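Local coordinates for protein BIFUNCTIONAL PROTEIN Proline utilization A (PutA) (Corynebacterium freiburgense, PDB 5UX5) that catalyses the oxidation of proline to glutamate in two steps, through an FAD-dependent proline dehydrogenase and an NAD-dependent aldehyde dehydrogenase carried on one chain, at residues Glu211-Leu216 / Ile229-Glu234; Thr172-Leu177 / Asp184-Lys189; Glu674-Phe679 / Ile688-Ser693. All coordinates share one frame; numbering follows the deposited sequence.

Overall arrangement
All three contacts are buried, and each packs a helix on a strand without a hydrogen bond across it, contacts 1 and 3 through aliphatic side chains alone, contact 2 also through a threonine. Contacts 1 and 2 sit side by side in the proline dehydrogenase barrel, their centres about 8 Å apart. Their strands, 228-232 and 185-189, are parallel neighbours, joined by the probable bonds Asp232 N to Ile188 O and Asn230 N to Val186 O. Contact 3 lies in the aldehyde dehydrogenase part, its centre about 53 Å from that of contact 1. FAD N3 donates to a backbone carbonyl just past the strand of contact 1, whereas NAD accepts from a helix hydroxyl in contact 3; contact 2 touches neither.

Contact 1 of 3, residues Glu211-Leu216 / Ile229-Glu234; sequences ERLRPL and INLDME. With FAD (flavin-adenine dinucleotide), chain E.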
loop_
_atom_site.group_PDB
_atom_site.type_symbol
_atom_site.label_atom_id
_atom_site.label_comp_id
_atom_site.label_asym_id
_atom_site.label_seq_id
_atom_site.Cartn_x
_atom_site.Cartn_y
_atom_site.Cartn_z
ATOM N N GLU A 211 -21.648 -20.154 2.005
ATOM C CA GLU A 211 -21.401 -21.464 1.421
ATOM C C GLU A 211 -20.436 -22.278 2.276
ATOM O O GLU A 211 -20.585 -23.500 2.415
ATOM C CB GLU A 211 -20.867 -21.291 0.002
ATOM C CG GLU A 211 -20.447 -22.562 -0.677
ATOM C CD GLU A 211 -19.712 -22.288 -1.965
ATOM O OE1 GLU A 211 -19.990 -21.247 -2.605
ATOM O OE2 GLU A 211 -18.842 -23.109 -2.327
ATOM N N ARG A 212 -19.461 -21.619 2.883
ATOM C CA ARG A 212 -18.466 -22.336 3.669
ATOM C C ARG A 212 -18.884 -22.575 5.112
ATOM O O ARG A 212 -18.453 -23.574 5.703
ATOM C CB ARG A 212 -17.136 -21.580 3.643
ATOM C CG ARG A 212 -16.439 -21.663 2.311
ATOM C CD ARG A 212 -15.126 -20.957 2.400
ATOM N NE ARG A 212 -14.325 -21.117 1.200
ATOM C CZ ARG A 212 -13.164 -20.502 1.013
ATOM N NH1 ARG A 212 -12.712 -19.694 1.953
ATOM N NH2 ARG A 212 -12.452 -20.699 -0.097
ATOM N N LEU A 213 -19.708 -21.693 5.698
ATOM C CA LEU A 213 -20.018 -21.793 7.120
ATOM C C LEU A 213 -21.255 -22.638 7.432
ATOM O O LEU A 213 -21.401 -23.080 8.577
ATOM C CB LEU A 213 -20.181 -20.401 7.729
ATOM C CG LEU A 213 -18.880 -19.705 8.126
ATOM C CD1 LEU A 213 -19.180 -18.272 8.476
ATOM C CD2 LEU A 213 -18.274 -20.425 9.309
ATOM N N ARG A 214 -22.128 -22.901 6.451
ATOM C CA ARG A 214 -23.322 -23.706 6.714
ATOM C C ARG A 214 -23.014 -25.082 7.309
ATOM O O ARG A 214 -23.697 -25.467 8.270
ATOM C CB ARG A 214 -24.154 -23.844 5.430
ATOM C CG ARG A 214 -24.927 -22.604 5.032
ATOM C CD ARG A 214 -25.708 -22.824 3.755
ATOM N NE ARG A 214 -26.231 -21.578 3.215
ATOM C CZ ARG A 214 -25.764 -21.010 2.106
ATOM N NH1 ARG A 214 -24.796 -21.603 1.425
ATOM N NH2 ARG A 214 -26.257 -19.853 1.675
ATOM N N PRO A 215 -22.022 -25.845 6.847
ATOM C CA PRO A 215 -21.715 -27.101 7.557
ATOM C C PRO A 215 -21.417 -26.882 9.024
ATOM O O PRO A 215 -21.768 -27.733 9.849
ATOM C CB PRO A 215 -20.492 -27.661 6.816
ATOM C CG PRO A 215 -20.363 -26.879 5.570
ATOM C CD PRO A 215 -21.326 -25.746 5.549
ATOM N N LEU A 216 -20.774 -25.763 9.376
ATOM C CA LEU A 216 -20.454 -25.498 10.778
ATOM C C LEU A 216 -21.709 -25.223 11.606
ATOM O O LEU A 216 -21.813 -25.669 12.754
ATOM C CB LEU A 216 -19.501 -24.315 10.888
ATOM C CG LEU A 216 -19.285 -23.935 12.348
ATOM C CD1 LEU A 216 -18.361 -24.952 13.005
ATOM C CD2 LEU A 216 -18.793 -22.518 12.518
ATOM N N ILE A 229 -22.258 -20.469 18.290
ATOM C CA ILE A 229 -21.257 -19.990 17.339
ATOM C C ILE A 229 -21.248 -18.468 17.368
ATOM O O ILE A 229 -22.293 -17.826 17.185
ATOM C CB ILE A 229 -21.537 -20.501 15.913
ATOM C CG1 ILE A 229 -21.415 -22.023 15.854
ATOM C CG2 ILE A 229 -20.640 -19.822 14.891
ATOM C CD1 ILE A 229 -22.091 -22.626 14.672
ATOM N N ASN A 230 -20.070 -17.895 17.590
ATOM C CA ASN A 230 -19.903 -16.451 17.590
ATOM C C ASN A 230 -19.008 -16.029 16.437
ATOM O O ASN A 230 -17.978 -16.661 16.169
ATOM C CB ASN A 230 -19.342 -15.933 18.907
ATOM C CG ASN A 230 -19.305 -14.436 18.935
ATOM O OD1 ASN A 230 -20.280 -13.778 19.290
ATOM N ND2 ASN A 230 -18.186 -13.885 18.523
ATOM N N LEU A 231 -19.435 -14.991 15.727
ATOM C CA LEU A 231 -18.641 -14.402 14.663
ATOM C C LEU A 231 -17.845 -13.252 15.268
ATOM O O LEU A 231 -18.421 -12.252 15.716
ATOM C CB LEU A 231 -19.526 -13.943 13.502
ATOM C CG LEU A 231 -20.232 -14.972 12.623
ATOM C CD1 LEU A 231 -21.102 -14.332 11.575
ATOM C CD2 LEU A 231 -19.220 -15.865 11.950
ATOM N N ASP A 232 -16.521 -13.397 15.282
ATOM C CA ASP A 232 -15.656 -12.354 15.818
ATOM C C ASP A 232 -15.414 -11.269 14.766
ATOM O O ASP A 232 -15.651 -11.457 13.563
ATOM C CB ASP A 232 -14.306 -12.921 16.275
ATOM C CG ASP A 232 -14.416 -13.829 17.482
ATOM O OD1 ASP A 232 -15.449 -13.774 18.174
ATOM O OD2 ASP A 232 -13.462 -14.591 17.745
ATOM N N MET A 233 -14.942 -10.119 15.244
ATOM C CA MET A 233 -14.570 -8.994 14.391
ATOM C C MET A 233 -13.274 -8.394 14.887
ATOM O O MET A 233 -13.129 -8.145 16.086
ATOM C CB MET A 233 -15.646 -7.916 14.365
ATOM C CG MET A 233 -16.843 -8.382 13.622
ATOM S SD MET A 233 -17.798 -7.032 13.032
ATOM C CE MET A 233 -16.469 -5.860 12.793
ATOM N N GLU A 234 -12.329 -8.200 13.972
ATOM C CA GLU A 234 -11.076 -7.539 14.299
ATOM C C GLU A 234 -10.959 -6.179 13.609
ATOM O O GLU A 234 -10.840 -5.152 14.280
ATOM C CB GLU A 234 -9.901 -8.463 13.940
HETATM P PA FAD E . -10.064 -1.042 29.474
HETATM O O1A FAD E . -8.685 -0.548 30.030
HETATM O O2A FAD E . -11.293 -0.495 30.034
HETATM O O5B FAD E . -10.353 -0.828 28.036
HETATM C C5B FAD E . -9.288 -0.799 27.104
HETATM C C4B FAD E . -9.858 -0.490 25.732
HETATM O O4B FAD E . -10.079 0.882 25.579
HETATM C C3B FAD E . -8.946 -0.879 24.613
HETATM O O3B FAD E . -8.966 -2.216 24.255
HETATM C C2B FAD E . -9.410 0.002 23.510
HETATM O O2B FAD E . -10.411 -0.593 22.768
HETATM C C1B FAD E . -9.837 1.244 24.238
HETATM N N9A FAD E . -8.839 2.303 24.187
HETATM C C8A FAD E . -7.722 2.427 25.001
HETATM N N7A FAD E . -7.020 3.520 24.642
HETATM C C5A FAD E . -7.640 4.185 23.589
HETATM C C6A FAD E . -7.367 5.354 22.852
HETATM N N6A FAD E . -6.201 6.192 23.077
HETATM N N1A FAD E . -8.215 5.715 21.876
HETATM C C2A FAD E . -9.321 4.956 21.597
HETATM N N3A FAD E . -9.613 3.814 22.296
HETATM C C4A FAD E . -8.808 3.406 23.284
HETATM N N1 FAD E . -11.640 -7.458 20.850
HETATM C C2 FAD E . -12.069 -7.375 19.475
HETATM O O2 FAD E . -11.666 -6.293 18.728
HETATM N N3 FAD E . -12.821 -8.417 18.918
HETATM C C4 FAD E . -13.211 -9.523 19.675
HETATM O O4 FAD E . -13.968 -10.533 19.104
HETATM C C4X FAD E . -12.913 -9.548 21.143
HETATM N N5 FAD E . -13.416 -10.531 21.989
HETATM C C5X FAD E . -13.157 -10.495 23.366
HETATM C C6 FAD E . -13.658 -11.488 24.228
HETATM C C7 FAD E . -13.374 -11.423 25.588
HETATM C C7M FAD E . -13.886 -12.472 26.531
HETATM C C8 FAD E . -12.630 -10.394 26.106
HETATM C C8M FAD E . -12.331 -10.329 27.569
HETATM C C9 FAD E . -12.131 -9.412 25.262
HETATM C C9A FAD E . -12.396 -9.465 23.906
HETATM N N10 FAD E . -11.880 -8.428 23.075
HETATM C C10 FAD E . -12.129 -8.454 21.686
HETATM C "C1'" FAD E . -11.035 -7.370 23.659
HETATM C "C2'" FAD E . -11.703 -6.062 23.986
HETATM O "O2'" FAD E . -12.067 -5.445 22.803
HETATM C "C3'" FAD E . -10.701 -5.229 24.813
HETATM O "O3'" FAD E . -9.612 -4.964 24.015
HETATM C "C4'" FAD E . -10.173 -5.826 26.123
HETATM O "O4'" FAD E . -11.033 -6.744 26.695
HETATM C "C5'" FAD E . -9.706 -4.765 27.145
HETATM O "O5'" FAD E . -10.597 -3.679 27.369
HETATM P P FAD E . -11.376 -3.408 28.764
HETATM O O1P FAD E . -12.929 -3.150 28.703
HETATM O O2P FAD E . -10.830 -4.645 29.577
HETATM O O3P FAD E . -10.426 -2.463 29.675
#
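Leu216 and Ile229 reach tip to tip between helix 202-221 and strand 228-232, part of the wall of the TIM-like (beta/alpha)8 barrel of proline dehydrogenase. Leu216 CG lies 3.9 Å from Ile229 CD1, and Leu216 CD2 is 4.0 Å from Ile229 CG2, so both branches of the isoleucine are used. Ile229 CD1 also lies 3.6 Å from Leu216 O. With chi1 at 174°, Leu216 extends CG away from its backbone N and out toward the strand. One helical turn earlier, Leu213 CD1 meets Leu231 CD2 at 4.2 Å. The side chains that meet here are all hydrocarbon, and branched aliphatics suit such a layer.

Farther out, Leu178 of helix 164-178 touches both Leu216 and Ile229, and Leu245 of helix 239-251 touches both Leu213 and Leu231, so a neighbouring helix backs each pair.

The strand alternates: Asn230 and Asp232 take no part in the packing on the helix. Asn230 ND2 makes a weak bond to Asp232 OD1, which also has a weak, long ion pair with Arg296. One of several bonds to FAD is made just beyond: FAD N3 donates to Met233 O at 2.9 Å with an N-H...O angle of 165°.

Contact 2 of 3, residues Thr172-Leu177 / Asp184-Lys189; sequences TRTMEL and DYVSIK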
loop_
_atom_site.group_PDB
_atom_site.type_symbol
_atom_site.label_atom_id
_atom_site.label_comp_id
_atom_site.label_asym_id
_atom_site.label_seq_id
_atom_site.Cartn_x
_atom_site.Cartn_y
_atom_site.Cartn_z
ATOM N N THR A 172 -12.455 -26.351 9.242
ATOM C CA THR A 172 -12.701 -27.763 9.502
ATOM C C THR A 172 -12.320 -28.117 10.930
ATOM O O THR A 172 -12.984 -28.948 11.573
ATOM C CB THR A 172 -11.925 -28.658 8.521
ATOM O OG1 THR A 172 -10.533 -28.381 8.633
ATOM C CG2 THR A 172 -12.371 -28.477 7.065
ATOM N N ARG A 173 -11.262 -27.488 11.449
ATOM C CA ARG A 173 -10.827 -27.790 12.808
ATOM C C ARG A 173 -11.779 -27.211 13.852
ATOM O O ARG A 173 -11.961 -27.811 14.925
ATOM C CB ARG A 173 -9.410 -27.263 13.022
ATOM C CG ARG A 173 -8.352 -27.984 12.231
ATOM C CD ARG A 173 -6.956 -27.425 12.471
ATOM N NE ARG A 173 -5.988 -28.158 11.651
ATOM C CZ ARG A 173 -4.811 -27.690 11.258
ATOM N NH1 ARG A 173 -4.429 -26.468 11.606
ATOM N NH2 ARG A 173 -4.024 -28.444 10.501
ATOM N N THR A 174 -12.385 -26.048 13.560
ATOM C CA THR A 174 -13.440 -25.513 14.417
ATOM C C THR A 174 -14.668 -26.403 14.376
ATOM O O THR A 174 -15.313 -26.640 15.404
ATOM C CB THR A 174 -13.800 -24.100 13.989
ATOM O OG1 THR A 174 -12.698 -23.230 14.260
ATOM C CG2 THR A 174 -15.041 -23.603 14.761
ATOM N N MET A 175 -14.986 -26.923 13.190
ATOM C CA MET A 175 -16.063 -27.891 13.056
ATOM C C MET A 175 -15.813 -29.106 13.929
ATOM O O MET A 175 -16.742 -29.623 14.558
ATOM C CB MET A 175 -16.213 -28.328 11.601
ATOM C CG MET A 175 -16.796 -27.270 10.687
ATOM S SD MET A 175 -16.859 -27.797 8.965
ATOM C CE MET A 175 -18.037 -29.134 8.983
ATOM N N GLU A 176 -14.559 -29.561 14.014
ATOM C CA GLU A 176 -14.270 -30.730 14.847
ATOM C C GLU A 176 -14.531 -30.453 16.326
ATOM O O GLU A 176 -15.048 -31.322 17.037
ATOM C CB GLU A 176 -12.832 -31.197 14.633
ATOM C CG GLU A 176 -12.572 -31.808 13.255
ATOM C CD GLU A 176 -13.504 -32.972 12.905
ATOM O OE1 GLU A 176 -13.861 -33.776 13.807
ATOM O OE2 GLU A 176 -13.870 -33.073 11.708
ATOM N N LEU A 177 -14.199 -29.245 16.805
ATOM C CA LEU A 177 -14.448 -28.898 18.204
ATOM C C LEU A 177 -15.943 -28.827 18.507
ATOM O O LEU A 177 -16.379 -29.211 19.602
ATOM C CB LEU A 177 -13.783 -27.570 18.535
ATOM C CG LEU A 177 -12.261 -27.466 18.531
ATOM C CD1 LEU A 177 -11.932 -26.036 18.172
ATOM C CD2 LEU A 177 -11.665 -27.816 19.863
ATOM N N ASP A 184 -19.359 -25.930 24.418
ATOM C CA ASP A 184 -20.609 -25.180 24.327
ATOM C C ASP A 184 -20.545 -24.009 23.368
ATOM O O ASP A 184 -21.594 -23.493 22.978
ATOM C CB ASP A 184 -21.013 -24.564 25.676
ATOM C CG ASP A 184 -21.053 -25.552 26.815
ATOM O OD1 ASP A 184 -21.459 -26.711 26.613
ATOM O OD2 ASP A 184 -20.699 -25.123 27.940
ATOM N N TYR A 185 -19.356 -23.536 23.028
ATOM C CA TYR A 185 -19.233 -22.191 22.476
ATOM C C TYR A 185 -17.944 -22.112 21.679
ATOM O O TYR A 185 -16.857 -22.269 22.247
ATOM C CB TYR A 185 -19.239 -21.198 23.621
ATOM C CG TYR A 185 -19.313 -19.735 23.307
ATOM C CD1 TYR A 185 -18.479 -19.142 22.355
ATOM C CD2 TYR A 185 -20.161 -18.917 24.031
ATOM C CE1 TYR A 185 -18.530 -17.767 22.104
ATOM C CE2 TYR A 185 -20.203 -17.551 23.804
ATOM C CZ TYR A 185 -19.393 -16.978 22.837
ATOM O OH TYR A 185 -19.459 -15.619 22.621
ATOM N N VAL A 186 -18.055 -21.879 20.381
ATOM C CA VAL A 186 -16.889 -21.615 19.552
ATOM C C VAL A 186 -17.058 -20.240 18.932
ATOM O O VAL A 186 -18.174 -19.786 18.663
ATOM C CB VAL A 186 -16.681 -22.688 18.457
ATOM C CG1 VAL A 186 -16.472 -24.053 19.088
ATOM C CG2 VAL A 186 -17.850 -22.705 17.469
ATOM N N SER A 187 -15.945 -19.576 18.683
ATOM C CA SER A 187 -16.023 -18.306 17.984
ATOM C C SER A 187 -14.945 -18.295 16.912
ATOM O O SER A 187 -13.885 -18.893 17.087
ATOM C CB SER A 187 -15.942 -17.074 18.952
ATOM O OG SER A 187 -14.881 -17.125 19.883
ATOM N N ILE A 188 -15.271 -17.696 15.767
ATOM C CA ILE A 188 -14.429 -17.697 14.577
ATOM C C ILE A 188 -14.655 -16.386 13.816
ATOM O O ILE A 188 -15.680 -15.714 13.994
ATOM C CB ILE A 188 -14.757 -18.937 13.702
ATOM C CG1 ILE A 188 -13.721 -19.129 12.580
ATOM C CG2 ILE A 188 -16.189 -18.875 13.173
ATOM C CD1 ILE A 188 -13.948 -20.342 11.735
ATOM N N LYS A 189 -13.678 -16.008 12.970
ATOM C CA LYS A 189 -13.735 -14.778 12.177
ATOM C C LYS A 189 -13.914 -15.091 10.699
ATOM O O LYS A 189 -13.304 -16.025 10.171
ATOM C CB LYS A 189 -12.457 -13.940 12.296
ATOM C CG LYS A 189 -12.121 -13.462 13.664
ATOM C CD LYS A 189 -11.095 -12.353 13.615
ATOM C CE LYS A 189 -9.661 -12.807 13.463
ATOM N NZ LYS A 189 -8.762 -11.615 13.777
#
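Thr174 stands over Val186 and Ile188, and its side chain divides the work between a methyl and a hydroxyl. From CB, which leaves the helix in the direction of the strand, one branch carries CG2 anti to the backbone N. This methyl settles on Val186, with Thr174 CG2 4.0 Å from Val186 CG2 and 4.1 Å from Val186 CB. The other branch, OG1, lies beside the backbone N (chi1 -68°) and turns back to its own helix, where it bonds to Arg170 O one turn earlier. Thr174 OG1 also lies 4.0 Å from Ile188 CD1, a van der Waals approach. Threonine suits the place because the hydroxyl is satisfied by a helix carbonyl, leaving the methyl to behave like one branch of a valine in a buried layer.

The two segments belong to a beta-alpha-beta unit of the proline dehydrogenase barrel: strand 151-157 leads into helix 164-178, which returns along the outside to strand 185-189. Helix 172-177 and strand 185-189 run antiparallel, at 169°, with their axes 9.3 Å apart at the closest. Thr174 also touches Leu156 of the first strand and Leu216 of helix 202-221.

One turn on from Thr174, Leu177 CB comes within 4.5 Å of Val186 CG1, a looser approach to the other branch of the valine. The beta-branched Val186 and Ile188, two residues apart, both point to the helix, as the alternation of a strand requires. Ser187 between them points away, and its OG bonds to Asn153 on strand 151-157.

Contact 3 of 3, residues Glu674-Phe679 / Ile688-Ser693; sequences ETASLF and IHAETS. With NAD (nicotinamide-adenine-dinucleotide), chain F.
Ile688, near the start of strand 687-691, extends CD1 to 4.4 Å from Ala676 CB, packing on the helix of a beta-alpha-beta unit (strand 666-670, helix 673-682, strand 687-691) in the Rossmann-type domain of the aldehyde dehydrogenase part. His689, and Glu691 two residues on, tie the strand to its neighbour 666-670 by backbone bonds. Between them Ala690 faces the helix again, with its CB 4.3 Å from Ala676 CB. Two small methyls meeting here let helix and strand come close: Ala676 CA and Ala690 CA are 7.0 Å apart. Beyond the strand, Thr692 OG1 bonds to Asn892 O, and Ser693 OG to Glu819 OE1, an atom also bonded to NAD.

Thr675 and Phe679, on another side of the same helix, belong to the NAD pocket. Thr675 OG1 donates to phosphate oxygen O1A of NAD at 2.8 Å, and Thr675 CG2 lies 3.6 Å above one face of the Phe679 ring. That ring turns its edge to the adenine, with N9A in its plane and Phe679 CZ 3.5 Å from C4A of NAD. Apolar packing thus fixes the helix on the sheet, while Thr675 in the first turn offers a hydroxyl to the negative phosphate from the flank of the helix.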
loop_
_atom_site.group_PDB
_atom_site.type_symbol
_atom_site.label_atom_id
_atom_site.label_comp_id
_atom_site.label_asym_id
_atom_site.label_seq_id
_atom_site.Cartn_x
_atom_site.Cartn_y
_atom_site.Cartn_z
ATOM N N GLU A 674 14.671 -0.897 -25.387
ATOM C CA GLU A 674 14.889 -0.980 -26.832
ATOM C C GLU A 674 14.193 0.157 -27.571
ATOM O O GLU A 674 14.674 0.626 -28.616
ATOM C CB GLU A 674 14.388 -2.325 -27.371
ATOM C CG GLU A 674 15.046 -3.559 -26.742
ATOM C CD GLU A 674 14.541 -3.882 -25.336
ATOM O OE1 GLU A 674 13.307 -3.876 -25.130
ATOM O OE2 GLU A 674 15.381 -4.143 -24.441
ATOM N N THR A 675 13.055 0.598 -27.046
ATOM C CA THR A 675 12.349 1.737 -27.614
ATOM C C THR A 675 13.117 3.037 -27.399
ATOM O O THR A 675 13.179 3.883 -28.300
ATOM C CB THR A 675 10.955 1.786 -27.005
ATOM O OG1 THR A 675 10.262 0.586 -27.389
ATOM C CG2 THR A 675 10.188 2.979 -27.467
ATOM N N ALA A 676 13.719 3.207 -26.221
ATOM C CA ALA A 676 14.515 4.397 -25.978
ATOM C C ALA A 676 15.705 4.463 -26.920
ATOM O O ALA A 676 15.994 5.533 -27.471
ATOM C CB ALA A 676 14.959 4.456 -24.523
ATOM N N SER A 677 16.401 3.334 -27.139
ATOM C CA SER A 677 17.510 3.335 -28.103
ATOM C C SER A 677 17.013 3.605 -29.516
ATOM O O SER A 677 17.681 4.296 -30.301
ATOM C CB SER A 677 18.300 2.026 -28.065
ATOM O OG SER A 677 17.505 0.950 -27.616
ATOM N N LEU A 678 15.832 3.087 -29.848
ATOM C CA LEU A 678 15.251 3.330 -31.162
ATOM C C LEU A 678 15.051 4.821 -31.403
ATOM O O LEU A 678 15.575 5.379 -32.374
ATOM C CB LEU A 678 13.921 2.591 -31.266
ATOM C CG LEU A 678 13.189 2.721 -32.592
ATOM C CD1 LEU A 678 13.842 1.852 -33.626
ATOM C CD2 LEU A 678 11.753 2.340 -32.381
ATOM N N PHE A 679 14.301 5.482 -30.509
ATOM C CA PHE A 679 14.018 6.908 -30.651
ATOM C C PHE A 679 15.307 7.699 -30.772
ATOM O O PHE A 679 15.473 8.522 -31.682
ATOM C CB PHE A 679 13.213 7.422 -29.447
ATOM C CG PHE A 679 11.782 6.903 -29.356
ATOM C CD1 PHE A 679 11.255 6.052 -30.313
ATOM C CD2 PHE A 679 10.970 7.284 -28.291
ATOM C CE1 PHE A 679 9.925 5.597 -30.218
ATOM C CE2 PHE A 679 9.651 6.845 -28.188
ATOM C CZ PHE A 679 9.123 5.997 -29.154
ATOM N N ILE A 688 16.112 13.009 -23.616
ATOM C CA ILE A 688 15.126 11.984 -23.355
ATOM C C ILE A 688 15.253 11.600 -21.897
ATOM O O ILE A 688 16.362 11.398 -21.403
ATOM C CB ILE A 688 15.333 10.767 -24.272
ATOM C CG1 ILE A 688 14.231 9.724 -23.992
ATOM C CG2 ILE A 688 16.790 10.256 -24.148
ATOM C CD1 ILE A 688 14.057 8.688 -25.078
ATOM N N HIS A 689 14.127 11.494 -21.209
ATOM C CA HIS A 689 14.075 11.007 -19.833
ATOM C C HIS A 689 13.178 9.777 -19.807
ATOM O O HIS A 689 11.963 9.892 -19.980
ATOM C CB HIS A 689 13.528 12.094 -18.941
ATOM C CG HIS A 689 14.216 13.391 -19.140
ATOM N ND1 HIS A 689 15.338 13.743 -18.425
ATOM C CD2 HIS A 689 13.989 14.396 -20.015
ATOM C CE1 HIS A 689 15.744 14.933 -18.820
ATOM N NE2 HIS A 689 14.948 15.351 -19.788
ATOM N N ALA A 690 13.768 8.597 -19.628
ATOM C CA ALA A 690 13.041 7.346 -19.828
ATOM C C ALA A 690 13.104 6.456 -18.598
ATOM O O ALA A 690 14.174 6.257 -18.010
ATOM C CB ALA A 690 13.576 6.594 -21.042
ATOM N N GLU A 691 11.950 5.925 -18.216
ATOM C CA GLU A 691 11.825 4.882 -17.207
ATOM C C GLU A 691 11.520 3.589 -17.963
ATOM O O GLU A 691 10.597 3.553 -18.781
ATOM C CB GLU A 691 10.741 5.254 -16.192
ATOM N N THR A 692 12.346 2.558 -17.764
ATOM C CA THR A 692 12.413 1.415 -18.691
ATOM C C THR A 692 12.495 0.071 -17.961
ATOM O O THR A 692 13.405 -0.723 -18.188
ATOM C CB THR A 692 13.613 1.528 -19.642
ATOM O OG1 THR A 692 14.843 1.559 -18.898
ATOM C CG2 THR A 692 13.537 2.770 -20.511
ATOM N N SER A 693 11.525 -0.197 -17.085
ATOM C CA SER A 693 11.302 -1.522 -16.495
ATOM C C SER A 693 12.416 -1.931 -15.526
ATOM O O SER A 693 13.442 -1.251 -15.422
ATOM C CB SER A 693 11.131 -2.571 -17.605
ATOM O OG SER A 693 10.839 -3.858 -17.088
HETATM P PA NAD F . 7.110 0.492 -25.982
HETATM O O1A NAD F . 8.478 0.711 -25.247
HETATM O O2A NAD F . 7.347 -0.251 -27.339
HETATM O O5B NAD F . 6.453 1.879 -26.323
HETATM C C5B NAD F . 5.930 2.748 -25.349
HETATM C C4B NAD F . 5.390 4.015 -26.013
HETATM O O4B NAD F . 6.202 4.490 -27.092
HETATM C C3B NAD F . 3.994 3.820 -26.521
HETATM O O3B NAD F . 3.266 4.996 -26.478
HETATM C C2B NAD F . 4.328 3.388 -27.892
HETATM O O2B NAD F . 3.252 3.334 -28.761
HETATM C C1B NAD F . 5.400 4.365 -28.252
HETATM N N9A NAD F . 6.176 3.941 -29.412
HETATM C C8A NAD F . 6.959 2.806 -29.522
HETATM N N7A NAD F . 7.517 2.754 -30.749
HETATM C C5A NAD F . 7.117 3.869 -31.502
HETATM C C6A NAD F . 7.377 4.341 -32.784
HETATM N N6A NAD F . 8.226 3.632 -33.711
HETATM N N1A NAD F . 6.817 5.493 -33.191
HETATM C C2A NAD F . 5.997 6.213 -32.382
HETATM N N3A NAD F . 5.724 5.787 -31.118
HETATM C C4A NAD F . 6.261 4.638 -30.657
HETATM O O3 NAD F . 6.177 -0.292 -24.945
HETATM P PN NAD F . 5.098 -1.454 -25.222
HETATM O O1N NAD F . 5.071 -1.972 -26.646
HETATM O O2N NAD F . 3.735 -0.852 -25.049
HETATM O O5D NAD F . 5.440 -2.615 -24.161
HETATM C C5D NAD F . 6.732 -3.202 -24.227
HETATM C C4D NAD F . 7.348 -3.679 -22.908
HETATM O O4D NAD F . 7.590 -2.679 -21.947
HETATM C C3D NAD F . 6.605 -4.706 -22.127
HETATM O O3D NAD F . 6.476 -5.930 -22.751
HETATM C C2D NAD F . 7.549 -4.805 -20.994
HETATM O O2D NAD F . 8.447 -5.830 -21.233
HETATM C C1D NAD F . 8.176 -3.432 -20.908
#